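Local coordinates for protein AncCDT-1 (Synthetic construct, PDB 5T0W) that binds arginine in the cleft of a periplasmic-type solute-binding fold, as a reconstructed ancestral amino acid-binding protein and precursor of cyclohexadienyl dehydratase, at residues A[25-30]-A[85-90]; A[101-106]-A[209-214]; A[132-137]-A[153-158]. All coordinates share one frame; numbering follows the deposited sequence.

Interaction 1 (A[25-30]-A[85-90]); sequences LRVGTD and IVMSGM. With ARG (arginine), chain E.
Ile85 opens the pairing with Val27: the two residues bridge in parallel register, and their side chains lie side by side, CG2 to CG2 at 4.0 Å. Ile85 N-H makes a weak bond to Arg26 O, while Ile85 O receives Gly28 N at 2.9 Å. Val86 bridges to Gly28 and turns its side chain to the sheet face opposite that of Val27 and Ile85. Met87 N bonds Gly28 O, and the Met87 side chain, CG anti to the carbonyl carbon (chi1 -48°), crosses Val27 so that its CG rests 3.6 Å from Val27 CG1. The Met87 carbonyl accepts the Thr29 hydroxyl, OG1 to O 2.9 Å; Thr29 OG1 also bonds Ser37. At Ser88 the backbone pairing gives way to the side chain. Its OG, anti to the backbone N (chi1 -154°), takes the nearly straight N-H of Asp30 at 3.0 Å and also accepts NH1 of the bound arginine at 3.0 Å. Ser88 O receives the ligand NE, and weak bonds run from the guanidinium to Asp30 O and OD1. Gly89 O binds the ligand's amino N at 2.8 Å, and Met90 CA approaches its carboxylate. Strand 24-29 lies between strands 63-68 and 85-86; helix 48-60 packs on Leu25 and Met87, helix 74-79 on Val86 and Ser88, and strand 207-213 adjoins Ile85, Val86 and Met87.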
ATOM      1  N   LEU A  25     -20.417  -1.581  -3.150  1.00 28.93           N
ATOM      2  CA  LEU A  25     -19.185  -0.855  -3.444  1.00 27.86           C
ATOM      3  C   LEU A  25     -18.079  -1.856  -3.714  1.00 28.06           C
ATOM      4  O   LEU A  25     -17.817  -2.704  -2.887  1.00 28.30           O
ATOM      5  CB  LEU A  25     -18.766   0.039  -2.274  1.00 26.94           C
ATOM      6  CG  LEU A  25     -17.457   0.806  -2.529  1.00 25.77           C
ATOM      7  CD1 LEU A  25     -17.609   1.860  -3.632  1.00 25.55           C
ATOM      8  CD2 LEU A  25     -16.966   1.404  -1.242  1.00 25.19           C
ATOM      9  N   ARG A  26     -17.459  -1.765  -4.881  1.00 28.35           N
ATOM     10  CA  ARG A  26     -16.436  -2.718  -5.275  1.00 28.97           C
ATOM     11  C   ARG A  26     -15.078  -2.100  -5.039  1.00 27.78           C
ATOM     12  O   ARG A  26     -14.707  -1.128  -5.705  1.00 27.18           O
ATOM     13  CB  ARG A  26     -16.560  -3.118  -6.760  1.00 30.34           C
ATOM     14  CG  ARG A  26     -17.753  -3.997  -7.113  1.00 32.21           C
ATOM     15  CD  ARG A  26     -18.060  -3.886  -8.593  1.00 33.57           C
ATOM     16  NE  ARG A  26     -19.131  -4.795  -9.004  1.00 36.00           N
ATOM     17  CZ  ARG A  26     -19.733  -4.777 -10.203  1.00 37.64           C
ATOM     18  NH1 ARG A  26     -19.375  -3.896 -11.136  1.00 37.61           N
ATOM     19  NH2 ARG A  26     -20.709  -5.642 -10.472  1.00 39.38           N
ATOM     20  N   VAL A  27     -14.331  -2.690  -4.111  1.00 27.62           N
ATOM     21  CA  VAL A  27     -13.037  -2.159  -3.706  1.00 26.66           C
ATOM     22  C   VAL A  27     -11.900  -3.027  -4.182  1.00 27.06           C
ATOM     23  O   VAL A  27     -11.697  -4.128  -3.669  1.00 27.77           O
ATOM     24  CB  VAL A  27     -12.947  -2.036  -2.171  1.00 26.25           C
ATOM     25  CG1 VAL A  27     -11.575  -1.541  -1.749  1.00 25.44           C
ATOM     26  CG2 VAL A  27     -14.044  -1.114  -1.658  1.00 26.06           C
ATOM     27  N   GLY A  28     -11.134  -2.504  -5.124  1.00 26.98           N
ATOM     28  CA  GLY A  28      -9.912  -3.156  -5.581  1.00 27.60           C
ATOM     29  C   GLY A  28      -8.820  -3.123  -4.537  1.00 27.40           C
ATOM     30  O   GLY A  28      -8.458  -2.051  -4.051  1.00 26.53           O
ATOM     31  N   THR A  29      -8.332  -4.300  -4.146  1.00 28.69           N
ATOM     32  CA  THR A  29      -7.285  -4.393  -3.118  1.00 28.90           C
ATOM     33  C   THR A  29      -6.310  -5.593  -3.411  1.00 29.90           C
ATOM     34  O   THR A  29      -6.736  -6.553  -4.032  1.00 31.09           O
ATOM     35  CB  THR A  29      -7.924  -4.258  -1.695  1.00 29.09           C
ATOM     36  OG1 THR A  29      -6.922  -3.965  -0.717  1.00 28.95           O
ATOM     37  CG2 THR A  29      -8.688  -5.501  -1.282  1.00 30.42           C
ATOM     38  N   ASP A  30      -5.010  -5.490  -3.063  1.00 29.56           N
ATOM     39  CA  ASP A  30      -4.015  -6.557  -3.222  1.00 30.28           C
ATOM     40  C   ASP A  30      -3.785  -7.023  -1.807  1.00 30.60           C
ATOM     41  O   ASP A  30      -2.994  -6.447  -1.036  1.00 29.87           O
ATOM     42  CB  ASP A  30      -2.698  -6.092  -3.857  1.00 30.17           C
ATOM     43  CG  ASP A  30      -1.557  -7.076  -3.617  1.00 31.39           C
ATOM     44  OD1 ASP A  30      -1.059  -7.150  -2.467  1.00 31.58           O
ATOM     45  OD2 ASP A  30      -1.172  -7.794  -4.571  1.00 32.55           O
ATOM     46  N   ILE A  85     -12.901   1.559  -6.870  1.00 22.49           N
ATOM     47  CA  ILE A  85     -11.960   2.356  -6.087  1.00 21.47           C
ATOM     48  C   ILE A  85     -10.820   1.504  -5.570  1.00 21.19           C
ATOM     49  O   ILE A  85     -11.035   0.358  -5.145  1.00 21.54           O
ATOM     50  CB  ILE A  85     -12.685   3.048  -4.905  1.00 21.10           C
ATOM     51  CG1 ILE A  85     -11.745   3.938  -4.090  1.00 20.44           C
ATOM     52  CG2 ILE A  85     -13.316   2.021  -3.963  1.00 21.36           C
ATOM     53  CD1 ILE A  85     -12.466   4.981  -3.271  1.00 20.39           C
ATOM     54  N   VAL A  86      -9.607   2.053  -5.585  1.00 20.75           N
ATOM     55  CA  VAL A  86      -8.424   1.347  -5.033  1.00 20.59           C
ATOM     56  C   VAL A  86      -8.225   1.747  -3.562  1.00 20.09           C
ATOM     57  O   VAL A  86      -8.054   2.906  -3.272  1.00 19.71           O
ATOM     58  CB  VAL A  86      -7.159   1.689  -5.818  1.00 20.59           C
ATOM     59  CG1 VAL A  86      -5.961   1.013  -5.217  1.00 20.53           C
ATOM     60  CG2 VAL A  86      -7.312   1.295  -7.268  1.00 21.35           C
ATOM     61  N   MET A  87      -8.272   0.788  -2.655  1.00 20.31           N
ATOM     62  CA  MET A  87      -7.946   1.036  -1.259  1.00 20.13           C
ATOM     63  C   MET A  87      -6.926  -0.017  -0.824  1.00 20.47           C
ATOM     64  O   MET A  87      -7.281  -1.140  -0.464  1.00 21.09           O
ATOM     65  CB  MET A  87      -9.195   0.981  -0.385  1.00 20.41           C
ATOM     66  CG  MET A  87     -10.369   1.791  -0.931  1.00 20.33           C
ATOM     67  SD  MET A  87     -11.825   2.082   0.113  1.00 20.74           S
ATOM     68  CE  MET A  87     -11.303   2.987   1.573  1.00 20.66           C
ATOM     69  N   SER A  88      -5.652   0.305  -1.023  1.00 20.24           N
ATOM     70  CA  SER A  88      -4.596  -0.721  -1.034  1.00 20.70           C
ATOM     71  C   SER A  88      -3.219  -0.152  -0.778  1.00 20.51           C
ATOM     72  O   SER A  88      -2.244  -0.531  -1.415  1.00 20.74           O
ATOM     73  CB  SER A  88      -4.605  -1.529  -2.342  1.00 21.13           C
ATOM     74  OG  SER A  88      -4.056  -2.814  -2.127  1.00 21.91           O
ATOM     75  N   GLY A  89      -3.162   0.764   0.173  1.00 20.24           N
ATOM     76  CA  GLY A  89      -1.913   1.383   0.584  1.00 20.24           C
ATOM     77  C   GLY A  89      -1.211   2.118  -0.527  1.00 19.98           C
ATOM     78  O   GLY A  89      -0.003   2.062  -0.624  1.00 20.22           O
ATOM     79  N   MET A  90      -1.987   2.774  -1.384  1.00 19.66           N
ATOM     80  CA  MET A  90      -1.438   3.374  -2.568  1.00 19.68           C
ATOM     81  C   MET A  90      -0.882   4.785  -2.371  1.00 19.62           C
ATOM     82  O   MET A  90      -1.582   5.714  -2.022  1.00 19.47           O
ATOM     83  CB  MET A  90      -2.480   3.391  -3.644  1.00 19.67           C
ATOM     84  CG  MET A  90      -1.921   3.825  -4.964  1.00 20.00           C
ATOM     85  SD  MET A  90      -3.014   3.421  -6.285  1.00 20.39           S
ATOM     86  CE  MET A  90      -2.132   4.179  -7.629  1.00 21.04           C
TER
HETATM   87  N   ARG E 301       2.782   2.324  -1.055  1.00  7.68           N
HETATM   88  CA  ARG E 301       3.472   1.610  -2.138  1.00  7.57           C
HETATM   89  C   ARG E 301       2.861   2.038  -3.419  1.00  7.46           C
HETATM   90  O   ARG E 301       3.473   1.795  -4.459  1.00  7.30           O
HETATM   91  CB  ARG E 301       3.304   0.127  -1.994  1.00  7.80           C
HETATM   92  CG  ARG E 301       1.869  -0.283  -2.162  1.00  8.38           C
HETATM   93  CD  ARG E 301       1.724  -1.799  -2.261  1.00  8.75           C
HETATM   94  NE  ARG E 301       0.399  -2.194  -1.814  1.00  9.10           N
HETATM   95  CZ  ARG E 301      -0.071  -3.429  -1.892  1.00  9.46           C
HETATM   96  NH1 ARG E 301      -1.295  -3.714  -1.430  1.00  9.40           N
HETATM   97  NH2 ARG E 301       0.685  -4.382  -2.419  1.00  9.64           N
HETATM   98  OXT ARG E 301       1.750   2.605  -3.419  1.00  7.36           O

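Interaction 2 (A[101-106]-A[209-214]); sequences DFSDPY and LGFAIR
Asp101 and Ile213 form an antiparallel hydrogen-bonded pair, N to O in both directions at 2.9 and 2.8 Å, followed by the non-hydrogen-bonded pair Phe102 with Ala212. Ser103 N continues the pairing to Phe211 O, and after the turn at Asp104 and Pro105, Tyr106 N bonds Leu209 O. The Ser103 hydroxyl, set between backbone N and carbonyl carbon (chi1 78°), receives Phe211 N at 3.1 Å and donates to Asp104 O, bracing the bend. Phe102 turns its ring edge to Gly210 C, with CE1 4.1 Å from Ala212 CB. The Tyr106 ring is sandwiched: Phe211 makes an offset stack on one face, centroids 3.8 Å apart and planes at 16°, while Leu209 CB makes a CH-pi contact over the other at 4.3 Å from the centroid. A water joins Tyr106 OH, at 2.7 Å, to Gly210 O. An alanine in place of Tyr106 would probably leave Phe211 without its stacking partner, open a gap beside Leu209 and strand this water without its hydroxyl mate. The two segments make an antiparallel strand pair running on into a turn, in the ligand-binding fold of family 3 solute-binding proteins, with the Leu209 side chain about 4 Å from the bound arginine at their nearest atoms.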
ATOM      1  N   ASP A 101      -7.317   9.612 -10.525  1.00 23.61           N
ATOM      2  CA  ASP A 101      -7.491  10.666  -9.554  1.00 23.14           C
ATOM      3  C   ASP A 101      -7.343  10.077  -8.166  1.00 21.96           C
ATOM      4  O   ASP A 101      -7.841   9.000  -7.875  1.00 21.49           O
ATOM      5  CB  ASP A 101      -8.884  11.315  -9.677  1.00 23.63           C
ATOM      6  CG  ASP A 101      -9.001  12.375 -10.789  1.00 25.02           C
ATOM      7  OD1 ASP A 101      -8.005  13.036 -11.128  1.00 25.55           O
ATOM      8  OD2 ASP A 101     -10.145  12.504 -11.321  1.00 25.71           O
ATOM      9  N   PHE A 102      -6.707  10.822  -7.276  1.00 21.73           N
ATOM     10  CA  PHE A 102      -6.568  10.431  -5.878  1.00 20.94           C
ATOM     11  C   PHE A 102      -7.410  11.275  -4.951  1.00 21.01           C
ATOM     12  O   PHE A 102      -7.574  12.464  -5.137  1.00 21.68           O
ATOM     13  CB  PHE A 102      -5.133  10.577  -5.447  1.00 20.84           C
ATOM     14  CG  PHE A 102      -4.257   9.524  -5.978  1.00 20.69           C
ATOM     15  CD1 PHE A 102      -4.167   8.293  -5.332  1.00 20.12           C
ATOM     16  CD2 PHE A 102      -3.523   9.743  -7.116  1.00 21.33           C
ATOM     17  CE1 PHE A 102      -3.342   7.320  -5.809  1.00 20.17           C
ATOM     18  CE2 PHE A 102      -2.694   8.774  -7.597  1.00 21.38           C
ATOM     19  CZ  PHE A 102      -2.608   7.566  -6.949  1.00 20.79           C
ATOM     20  N   SER A 103      -7.926  10.625  -3.921  1.00 20.51           N
ATOM     21  CA  SER A 103      -8.542  11.292  -2.812  1.00 20.67           C
ATOM     22  C   SER A 103      -7.509  12.152  -2.106  1.00 20.92           C
ATOM     23  O   SER A 103      -6.304  12.137  -2.440  1.00 20.89           O
ATOM     24  CB  SER A 103      -9.066  10.249  -1.816  1.00 20.24           C
ATOM     25  OG  SER A 103      -8.020   9.705  -1.016  1.00 19.93           O
ATOM     26  N   ASP A 104      -7.982  12.918  -1.141  1.00 21.36           N
ATOM     27  CA  ASP A 104      -7.073  13.579  -0.224  1.00 21.76           C
ATOM     28  C   ASP A 104      -6.278  12.527   0.570  1.00 21.22           C
ATOM     29  O   ASP A 104      -6.735  11.398   0.693  1.00 20.69           O
ATOM     30  CB  ASP A 104      -7.837  14.470   0.742  1.00 22.53           C
ATOM     31  CG  ASP A 104      -8.502  15.619   0.060  1.00 23.33           C
ATOM     32  OD1 ASP A 104      -7.825  16.267  -0.767  1.00 23.73           O
ATOM     33  OD2 ASP A 104      -9.666  15.918   0.411  1.00 23.77           O
ATOM     34  N   PRO A 105      -5.090  12.898   1.094  1.00 21.55           N
ATOM     35  CA  PRO A 105      -4.237  11.917   1.785  1.00 21.29           C
ATOM     36  C   PRO A 105      -4.946  11.257   2.915  1.00 21.50           C
ATOM     37  O   PRO A 105      -5.589  11.950   3.660  1.00 22.13           O
ATOM     38  CB  PRO A 105      -3.075  12.771   2.313  1.00 22.00           C
ATOM     39  CG  PRO A 105      -2.982  13.896   1.341  1.00 22.42           C
ATOM     40  CD  PRO A 105      -4.415  14.205   0.988  1.00 22.39           C
ATOM     41  N   TYR A 106      -4.866   9.937   3.033  1.00 21.39           N
ATOM     42  CA  TYR A 106      -5.474   9.254   4.174  1.00 22.04           C
ATOM     43  C   TYR A 106      -4.450   8.711   5.181  1.00 23.37           C
ATOM     44  O   TYR A 106      -4.849   8.050   6.146  1.00 23.81           O
ATOM     45  CB  TYR A 106      -6.466   8.165   3.746  1.00 21.43           C
ATOM     46  CG  TYR A 106      -5.897   6.838   3.220  1.00 20.84           C
ATOM     47  CD1 TYR A 106      -5.699   5.742   4.058  1.00 21.10           C
ATOM     48  CD2 TYR A 106      -5.672   6.647   1.856  1.00 20.24           C
ATOM     49  CE1 TYR A 106      -5.224   4.530   3.570  1.00 20.85           C
ATOM     50  CE2 TYR A 106      -5.204   5.452   1.371  1.00 20.02           C
ATOM     51  CZ  TYR A 106      -4.986   4.387   2.225  1.00 20.32           C
ATOM     52  OH  TYR A 106      -4.549   3.180   1.712  1.00 20.31           O
ATOM     53  N   LEU A 209      -0.499   8.593   1.156  1.00 21.86           N
ATOM     54  CA  LEU A 209      -1.279   7.555   0.486  1.00 21.25           C
ATOM     55  C   LEU A 209      -2.643   8.140   0.194  1.00 20.35           C
ATOM     56  O   LEU A 209      -3.129   9.019   0.931  1.00 20.01           O
ATOM     57  CB  LEU A 209      -1.432   6.346   1.387  1.00 21.20           C
ATOM     58  CG  LEU A 209      -0.178   5.829   2.072  1.00 21.97           C
ATOM     59  CD1 LEU A 209      -0.469   4.580   2.886  1.00 22.12           C
ATOM     60  CD2 LEU A 209       0.901   5.517   1.048  1.00 22.75           C
ATOM     61  N   GLY A 210      -3.271   7.649  -0.858  1.00 20.12           N
ATOM     62  CA  GLY A 210      -4.660   7.998  -1.175  1.00 19.44           C
ATOM     63  C   GLY A 210      -5.429   6.816  -1.734  1.00 19.34           C
ATOM     64  O   GLY A 210      -4.850   5.796  -2.084  1.00 19.86           O
ATOM     65  N   PHE A 211      -6.737   6.999  -1.878  1.00 18.83           N
ATOM     66  CA  PHE A 211      -7.583   6.092  -2.643  1.00 18.87           C
ATOM     67  C   PHE A 211      -7.759   6.572  -4.069  1.00 19.09           C
ATOM     68  O   PHE A 211      -8.051   7.737  -4.310  1.00 18.88           O
ATOM     69  CB  PHE A 211      -8.938   5.996  -1.995  1.00 18.40           C
ATOM     70  CG  PHE A 211      -8.861   5.728  -0.547  1.00 18.36           C
ATOM     71  CD1 PHE A 211      -8.172   4.613  -0.083  1.00 18.83           C
ATOM     72  CD2 PHE A 211      -9.453   6.578   0.361  1.00 18.05           C
ATOM     73  CE1 PHE A 211      -8.100   4.359   1.270  1.00 18.98           C
ATOM     74  CE2 PHE A 211      -9.396   6.328   1.704  1.00 18.24           C
ATOM     75  CZ  PHE A 211      -8.708   5.231   2.166  1.00 18.70           C
ATOM     76  N   ALA A 212      -7.606   5.657  -5.023  1.00 19.68           N
ATOM     77  CA  ALA A 212      -7.638   6.014  -6.456  1.00 20.22           C
ATOM     78  C   ALA A 212      -8.994   5.757  -7.068  1.00 20.09           C
ATOM     79  O   ALA A 212      -9.612   4.768  -6.745  1.00 20.03           O
ATOM     80  CB  ALA A 212      -6.589   5.227  -7.216  1.00 21.26           C
ATOM     81  N   ILE A 213      -9.428   6.641  -7.958  1.00 20.23           N
ATOM     82  CA  ILE A 213     -10.583   6.372  -8.791  1.00 20.43           C
ATOM     83  C   ILE A 213     -10.304   6.809 -10.230  1.00 21.53           C
ATOM     84  O   ILE A 213      -9.405   7.626 -10.472  1.00 21.91           O
ATOM     85  CB  ILE A 213     -11.847   7.089  -8.300  1.00 19.65           C
ATOM     86  CG1 ILE A 213     -11.700   8.596  -8.461  1.00 19.57           C
ATOM     87  CG2 ILE A 213     -12.138   6.747  -6.847  1.00 18.95           C
ATOM     88  CD1 ILE A 213     -13.021   9.337  -8.370  1.00 19.19           C
ATOM     89  N   ARG A 214     -11.095   6.309 -11.170  1.00 22.39           N
ATOM     90  CA  ARG A 214     -10.983   6.747 -12.552  1.00 23.77           C
ATOM     91  C   ARG A 214     -11.206   8.251 -12.670  1.00 23.91           C
ATOM     92  O   ARG A 214     -12.014   8.827 -11.934  1.00 22.96           O
ATOM     93  CB  ARG A 214     -12.017   6.058 -13.427  1.00 24.38           C
ATOM     94  CG  ARG A 214     -11.818   4.593 -13.586  1.00 25.02           C
ATOM     95  CD  ARG A 214     -12.893   4.052 -14.518  1.00 25.88           C
ATOM     96  NE  ARG A 214     -14.217   3.931 -13.883  1.00 25.01           N
ATOM     97  CZ  ARG A 214     -14.573   2.967 -13.034  1.00 24.63           C
ATOM     98  NH1 ARG A 214     -13.706   2.031 -12.669  1.00 24.97           N
ATOM     99  NH2 ARG A 214     -15.796   2.946 -12.528  1.00 24.09           N
TER
HETATM  100  O   HOH W   1      -5.035   3.071  -0.895  1.00  4.52           O

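Interaction 3 (A[132-137]-A[153-158]); sequences PDVKVA and PKAKIR
Lys135, Val136 and Ala137 bridge in parallel to Lys156, Ile157 and Arg158, the strand axes approaching to 4.7 Å at 28°. These are the two strands of a beta-alpha-beta unit, whose connection runs through helix 143-151. Three backbone bonds close the pair: Lys156 N to Val134 O, Val136 N to Lys156 O and Arg158 N to Val136 O, all between 2.9 and 3.0 Å. Ahead of the strands, Pro132 CA makes a CA-H...O contact with Lys154 O at 3.3 Å, and Ala155 CB lies near Val134 O. On the face of Val136 and Ile157 the contact is apolar. Ile157 CG1, anti to the carbonyl carbon (chi1 -48°), leads CD1 back to within 4.2 Å of Val136 CB. The other face carries Lys135, Lys156 and Arg158. Lys135 lies alongside Lys156, whose chain runs out extended past Pro132 O. Lys135 NZ comes within 4.2 Å of Arg158 NH2, a like-charge approach that would probably be unfavourable and may be eased by the Arg158 NH1 salt bridge to Glu169. Strand 135-139 also pairs in parallel with strand 177-181, through backbone bonds of Ala137 to Ala177 and Val179. Lys135 CD lies over one face of the Arg158 guanidinium, 4.1 Å from NH2.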
ATOM      1  N   PRO A 132      27.647  -3.436  -6.075  1.00 33.77           N
ATOM      2  CA  PRO A 132      27.236  -4.361  -7.137  1.00 33.98           C
ATOM      3  C   PRO A 132      26.975  -5.803  -6.686  1.00 35.03           C
ATOM      4  O   PRO A 132      26.328  -6.566  -7.414  1.00 35.49           O
ATOM      5  CB  PRO A 132      28.396  -4.299  -8.132  1.00 35.53           C
ATOM      6  CG  PRO A 132      29.307  -3.214  -7.665  1.00 35.71           C
ATOM      7  CD  PRO A 132      29.064  -3.079  -6.195  1.00 35.17           C
ATOM      8  N   ASP A 133      27.476  -6.164  -5.510  1.00 36.10           N
ATOM      9  CA  ASP A 133      27.273  -7.503  -4.931  1.00 37.88           C
ATOM     10  C   ASP A 133      25.978  -7.618  -4.115  1.00 36.56           C
ATOM     11  O   ASP A 133      25.562  -8.728  -3.757  1.00 37.90           O
ATOM     12  CB  ASP A 133      28.470  -7.937  -4.049  1.00 40.55           C
ATOM     13  CG  ASP A 133      28.933  -6.851  -3.094  1.00 40.10           C
ATOM     14  OD1 ASP A 133      28.377  -5.754  -3.080  1.00 38.01           O
ATOM     15  OD2 ASP A 133      29.898  -7.065  -2.357  1.00 42.64           O
ATOM     16  N   VAL A 134      25.332  -6.481  -3.866  1.00 34.18           N
ATOM     17  CA  VAL A 134      24.099  -6.440  -3.076  1.00 32.90           C
ATOM     18  C   VAL A 134      22.837  -6.759  -3.895  1.00 31.26           C
ATOM     19  O   VAL A 134      22.602  -6.167  -4.939  1.00 30.14           O
ATOM     20  CB  VAL A 134      23.936  -5.064  -2.403  1.00 31.82           C
ATOM     21  CG1 VAL A 134      22.543  -4.894  -1.845  1.00 30.59           C
ATOM     22  CG2 VAL A 134      24.986  -4.884  -1.312  1.00 33.66           C
ATOM     23  N   LYS A 135      22.049  -7.719  -3.408  1.00 31.58           N
ATOM     24  CA  LYS A 135      20.741  -8.058  -3.986  1.00 30.37           C
ATOM     25  C   LYS A 135      19.651  -7.532  -3.069  1.00 28.33           C
ATOM     26  O   LYS A 135      19.640  -7.827  -1.880  1.00 29.18           O
ATOM     27  CB  LYS A 135      20.562  -9.576  -4.139  1.00 32.93           C
ATOM     28  CG  LYS A 135      21.551 -10.272  -5.067  1.00 35.49           C
ATOM     29  CD  LYS A 135      21.437 -11.794  -4.951  1.00 38.94           C
ATOM     30  CE  LYS A 135      22.770 -12.536  -5.083  1.00 42.41           C
ATOM     31  NZ  LYS A 135      22.881 -13.368  -6.316  1.00 44.99           N
ATOM     32  N   VAL A 136      18.734  -6.769  -3.628  1.00 25.99           N
ATOM     33  CA  VAL A 136      17.614  -6.206  -2.879  1.00 24.47           C
ATOM     34  C   VAL A 136      16.278  -6.583  -3.464  1.00 23.53           C
ATOM     35  O   VAL A 136      16.101  -6.456  -4.662  1.00 23.27           O
ATOM     36  CB  VAL A 136      17.709  -4.649  -2.994  1.00 23.35           C
ATOM     37  CG1 VAL A 136      16.528  -3.954  -2.343  1.00 22.51           C
ATOM     38  CG2 VAL A 136      19.056  -4.144  -2.470  1.00 24.20           C
ATOM     39  N   ALA A 137      15.336  -6.989  -2.612  1.00 23.22           N
ATOM     40  CA  ALA A 137      14.024  -7.452  -3.035  1.00 22.73           C
ATOM     41  C   ALA A 137      12.959  -6.395  -2.794  1.00 21.21           C
ATOM     42  O   ALA A 137      12.999  -5.671  -1.805  1.00 20.94           O
ATOM     43  CB  ALA A 137      13.630  -8.728  -2.297  1.00 24.20           C
ATOM     44  N   PRO A 153      21.431   2.029  -8.155  1.00 35.61           N
ATOM     45  CA  PRO A 153      21.499   1.574  -9.545  1.00 35.89           C
ATOM     46  C   PRO A 153      22.611   0.559  -9.758  1.00 35.60           C
ATOM     47  O   PRO A 153      22.514  -0.253 -10.672  1.00 36.44           O
ATOM     48  CB  PRO A 153      21.795   2.863 -10.331  1.00 37.79           C
ATOM     49  CG  PRO A 153      22.465   3.761  -9.353  1.00 38.34           C
ATOM     50  CD  PRO A 153      21.830   3.438  -8.024  1.00 37.16           C
ATOM     51  N   LYS A 154      23.633   0.586  -8.910  1.00 34.88           N
ATOM     52  CA  LYS A 154      24.648  -0.484  -8.930  1.00 34.72           C
ATOM     53  C   LYS A 154      24.139  -1.847  -8.410  1.00 33.97           C
ATOM     54  O   LYS A 154      24.723  -2.881  -8.748  1.00 35.05           O
ATOM     55  CB  LYS A 154      25.916  -0.128  -8.155  1.00 34.98           C
ATOM     56  CG  LYS A 154      26.720   0.973  -8.781  1.00 36.06           C
ATOM     57  CD  LYS A 154      27.941   1.196  -7.930  1.00 36.81           C
ATOM     58  CE  LYS A 154      28.608   2.518  -8.206  1.00 38.15           C
ATOM     59  NZ  LYS A 154      29.884   2.527  -7.435  1.00 39.36           N
ATOM     60  N   ALA A 155      23.089  -1.866  -7.594  1.00 32.39           N
ATOM     61  CA  ALA A 155      22.659  -3.118  -6.967  1.00 32.18           C
ATOM     62  C   ALA A 155      21.860  -3.960  -7.916  1.00 32.67           C
ATOM     63  O   ALA A 155      21.442  -3.491  -8.975  1.00 33.10           O
ATOM     64  CB  ALA A 155      21.848  -2.845  -5.702  1.00 31.11           C
ATOM     65  N   LYS A 156      21.630  -5.209  -7.518  1.00 33.59           N
ATOM     66  CA  LYS A 156      20.736  -6.104  -8.240  1.00 34.58           C
ATOM     67  C   LYS A 156      19.340  -6.060  -7.604  1.00 32.50           C
ATOM     68  O   LYS A 156      19.133  -6.563  -6.530  1.00 31.85           O
ATOM     69  CB  LYS A 156      21.272  -7.530  -8.231  1.00 37.41           C
ATOM     70  CG  LYS A 156      22.523  -7.695  -9.059  1.00 40.60           C
ATOM     71  CD  LYS A 156      23.154  -9.072  -8.855  1.00 44.10           C
ATOM     72  CE  LYS A 156      24.349  -9.288  -9.767  1.00 46.69           C
ATOM     73  NZ  LYS A 156      25.062 -10.547  -9.412  1.00 50.35           N
ATOM     74  N   ILE A 157      18.387  -5.492  -8.317  1.00 31.68           N
ATOM     75  CA  ILE A 157      17.024  -5.438  -7.857  1.00 30.70           C
ATOM     76  C   ILE A 157      16.269  -6.674  -8.353  1.00 32.29           C
ATOM     77  O   ILE A 157      16.269  -6.970  -9.550  1.00 33.90           O
ATOM     78  CB  ILE A 157      16.318  -4.187  -8.365  1.00 29.97           C
ATOM     79  CG1 ILE A 157      17.185  -2.946  -8.141  1.00 29.90           C
ATOM     80  CG2 ILE A 157      14.972  -4.033  -7.686  1.00 28.92           C
ATOM     81  CD1 ILE A 157      17.549  -2.705  -6.703  1.00 29.36           C
ATOM     82  N   ARG A 158      15.645  -7.395  -7.427  1.00 32.51           N
ATOM     83  CA  ARG A 158      14.811  -8.537  -7.741  1.00 34.17           C
ATOM     84  C   ARG A 158      13.362  -8.246  -7.296  1.00 32.28           C
ATOM     85  O   ARG A 158      13.107  -7.815  -6.188  1.00 30.26           O
ATOM     86  CB  ARG A 158      15.354  -9.786  -7.053  1.00 37.08           C
ATOM     87  CG  ARG A 158      16.675 -10.316  -7.568  1.00 40.63           C
ATOM     88  CD  ARG A 158      16.544 -11.526  -8.497  1.00 45.22           C
ATOM     89  NE  ARG A 158      17.674 -12.449  -8.288  1.00 49.28           N
ATOM     90  CZ  ARG A 158      17.796 -13.267  -7.233  1.00 50.83           C
ATOM     91  NH1 ARG A 158      16.853 -13.287  -6.278  1.00 49.98           N
ATOM     92  NH2 ARG A 158      18.861 -14.053  -7.125  1.00 53.39           N
TER

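Overall arrangement
Interactions 1 and 2 are neighbours, their centres 10 Å apart; interaction 1 grips the bound arginine and interaction 2 reaches it with Leu209. Backbone bonds probably join them directly, Met90 O to Gly210 N and Val86 N to Ala212 O, so strand 207-213 runs next to strand 85-86. Interaction 3 lies across the chain's centre, 30 and 31 Å from interactions 1 and 2 by centres, with nearest atoms about 14 and 17 Å away, yet it reaches the same mixed sheet as interaction 2. Along the chain interaction 1 closes first, and interaction 3 is nested inside the loop closed by interaction 2. This fits a two-lobed binding protein, with the chain crossing to the second lobe and returning, and arginine held between the lobes.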